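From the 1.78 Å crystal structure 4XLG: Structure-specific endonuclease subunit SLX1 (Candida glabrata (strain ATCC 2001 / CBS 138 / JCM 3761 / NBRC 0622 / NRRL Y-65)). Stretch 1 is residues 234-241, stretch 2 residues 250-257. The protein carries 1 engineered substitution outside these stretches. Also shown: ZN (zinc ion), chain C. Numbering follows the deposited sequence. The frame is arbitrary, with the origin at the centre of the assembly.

Stretch 1 234-241: ISENLFAF
Stretch 2 (250-257) VSHLACAY

How do the backbones meet? After a weakly bonded helix at about 234-237 and loop residue Leu 238, strand 239-241 runs antiparallel to strand 250-252 at 155°; helix 253-257 follows. Ala 240 faces Ser 251 as the hydrogen-bonded pair: Ala 240 N donates to Ser 251 O (2.8 Å), and Ser 251 N to Ala 240 O (2.9 Å). Phe 239–His 252 and Phe 241–Val 250 are non-hydrogen-bonded pairs, CA–CA 4.4 and 4.7 Å.

What satisfies the polar atoms where strand gives way to helix? Leu 253 (phi/psi -57/-45) donates through N almost linearly to Leu 238 O (2.7 Å, 175°). Leu 238 O also accepts from water 1 (3.0 Å), which donates to Ser 235 O (2.6 Å) and accepts from Ala 254 N (2.7 Å). His 252, the N-cap residue, offers its O to Ala 256 N (3.0 Å) and Ser 251 OG (3.0 Å; chi1 p).

Which side chains pack? Buried apolar groups meet: Ala 240 CB lies 4.0 Å from Ala 256 CB and 4.1 Å from CD1 of Leu 253 (t, p). Leu 238 (m, t) places CB 3.7 Å from Leu 253 CB. On the face opposite Ala 240 and Ser 251, Phe 241 (m) brings CE2 within 3.7 Å of CG2 of Val 250 (p).

What holds the His 252 ring? With chi1 m, His 252 ND1 binds zinc at 2.2 Å, alongside Cys 255 SG at 2.4 Å. His 252 CD2 lies 3.7 Å from Phe 239 CE1, rim to rim, planes at 35°.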

# COMPACT_ATOMS: atom_id res chain seq x y z
N ILE B 234 -15.93 0.29 18.25
CA ILE B 234 -14.70 0.24 17.46
C ILE B 234 -13.53 1.02 18.09
O ILE B 234 -12.40 0.54 18.09
CB ILE B 234 -14.98 0.78 16.04
CG1 ILE B 234 -15.43 -0.36 15.13
CG2 ILE B 234 -13.74 1.48 15.47
CD1 ILE B 234 -14.27 -1.21 14.55
N SER B 235 -13.81 2.18 18.67
CA SER B 235 -12.74 2.99 19.26
C SER B 235 -12.09 2.27 20.44
O SER B 235 -10.94 2.54 20.80
CB SER B 235 -13.26 4.37 19.72
OG SER B 235 -13.86 4.29 21.01
N GLU B 236 -12.82 1.35 21.06
CA GLU B 236 -12.28 0.67 22.22
C GLU B 236 -11.57 -0.62 21.86
O GLU B 236 -10.87 -1.19 22.71
CB GLU B 236 -13.41 0.37 23.23
N ASN B 237 -11.73 -1.10 20.64
CA ASN B 237 -11.20 -2.42 20.31
C ASN B 237 -10.15 -2.44 19.21
O ASN B 237 -9.66 -3.51 18.80
CB ASN B 237 -12.35 -3.34 19.94
CG ASN B 237 -13.21 -3.67 21.14
OD1 ASN B 237 -12.81 -4.46 21.99
ND2 ASN B 237 -14.37 -3.02 21.26
N LEU B 238 -9.82 -1.25 18.70
CA LEU B 238 -8.73 -1.14 17.74
C LEU B 238 -7.47 -0.71 18.51
O LEU B 238 -7.49 0.31 19.22
CB LEU B 238 -9.06 -0.13 16.64
CG LEU B 238 -10.15 -0.51 15.65
CD1 LEU B 238 -10.29 0.59 14.55
CD2 LEU B 238 -9.80 -1.89 15.02
N PHE B 239 -6.41 -1.50 18.39
CA PHE B 239 -5.19 -1.26 19.12
C PHE B 239 -4.05 -0.94 18.17
O PHE B 239 -4.12 -1.26 16.98
CB PHE B 239 -4.82 -2.46 19.96
CG PHE B 239 -5.91 -2.88 20.89
CD1 PHE B 239 -6.38 -2.01 21.87
CD2 PHE B 239 -6.51 -4.12 20.75
CE1 PHE B 239 -7.42 -2.39 22.74
CE2 PHE B 239 -7.53 -4.52 21.63
CZ PHE B 239 -8.00 -3.64 22.62
N ALA B 240 -3.01 -0.32 18.71
CA ALA B 240 -1.82 0.05 17.95
C ALA B 240 -0.62 -0.50 18.70
O ALA B 240 -0.56 -0.44 19.95
CB ALA B 240 -1.72 1.58 17.79
N PHE B 241 0.33 -1.06 17.94
CA PHE B 241 1.52 -1.68 18.50
C PHE B 241 2.76 -1.13 17.82
O PHE B 241 2.71 -0.75 16.65
CB PHE B 241 1.51 -3.20 18.30
CG PHE B 241 0.30 -3.88 18.86
CD1 PHE B 241 -0.89 -3.91 18.14
CD2 PHE B 241 0.35 -4.48 20.11
CE1 PHE B 241 -2.00 -4.54 18.66
CE2 PHE B 241 -0.76 -5.12 20.63
CZ PHE B 241 -1.93 -5.14 19.91
N VAL B 250 2.16 -0.18 23.43
CA VAL B 250 0.83 -0.58 22.99
C VAL B 250 -0.16 0.53 23.38
O VAL B 250 -0.01 1.14 24.43
CB VAL B 250 0.43 -1.95 23.60
CG1 VAL B 250 0.46 -1.90 25.13
CG2 VAL B 250 -0.92 -2.41 23.09
N SER B 251 -1.15 0.81 22.54
CA SER B 251 -2.16 1.83 22.87
C SER B 251 -3.50 1.50 22.18
O SER B 251 -3.57 0.63 21.32
CB SER B 251 -1.68 3.23 22.42
OG SER B 251 -1.67 3.27 20.99
N HIS B 252 -4.55 2.23 22.55
CA HIS B 252 -5.74 2.31 21.70
C HIS B 252 -5.35 2.97 20.40
O HIS B 252 -4.59 3.93 20.43
CB HIS B 252 -6.85 3.10 22.42
CG HIS B 252 -7.37 2.39 23.62
ND1 HIS B 252 -7.26 2.89 24.90
CD2 HIS B 252 -7.97 1.17 23.75
CE1 HIS B 252 -7.76 2.02 25.76
NE2 HIS B 252 -8.19 0.97 25.09
N LEU B 253 -5.88 2.49 19.27
CA LEU B 253 -5.63 3.14 17.99
C LEU B 253 -6.05 4.62 18.03
O LEU B 253 -5.32 5.51 17.55
CB LEU B 253 -6.36 2.44 16.85
CG LEU B 253 -6.05 2.98 15.44
CD1 LEU B 253 -4.54 2.87 15.08
CD2 LEU B 253 -6.91 2.27 14.36
N ALA B 254 -7.24 4.89 18.58
CA ALA B 254 -7.70 6.28 18.68
C ALA B 254 -6.75 7.13 19.49
O ALA B 254 -6.52 8.30 19.16
CB ALA B 254 -9.11 6.36 19.28
N CYS B 255 -6.23 6.57 20.57
CA CYS B 255 -5.30 7.31 21.42
C CYS B 255 -3.98 7.61 20.70
O CYS B 255 -3.43 8.72 20.83
CB CYS B 255 -5.05 6.54 22.72
SG CYS B 255 -6.59 6.51 23.70
N ALA B 256 -3.46 6.63 19.96
CA ALA B 256 -2.23 6.82 19.22
C ALA B 256 -2.48 7.88 18.13
O ALA B 256 -1.68 8.81 17.96
CB ALA B 256 -1.77 5.52 18.60
N TYR B 257 -3.60 7.75 17.44
CA TYR B 257 -3.95 8.70 16.38
C TYR B 257 -3.94 10.13 16.91
O TYR B 257 -3.32 11.04 16.31
CB TYR B 257 -5.33 8.37 15.78
CG TYR B 257 -5.75 9.40 14.76
CD1 TYR B 257 -5.25 9.35 13.45
CD2 TYR B 257 -6.60 10.47 15.13
CE1 TYR B 257 -5.61 10.35 12.50
CE2 TYR B 257 -6.97 11.43 14.19
CZ TYR B 257 -6.49 11.37 12.89
OH TYR B 257 -6.85 12.38 11.99
ZN ZN C . -6.07 4.72 25.24
O HOH W 1 -9.05 2.90 19.12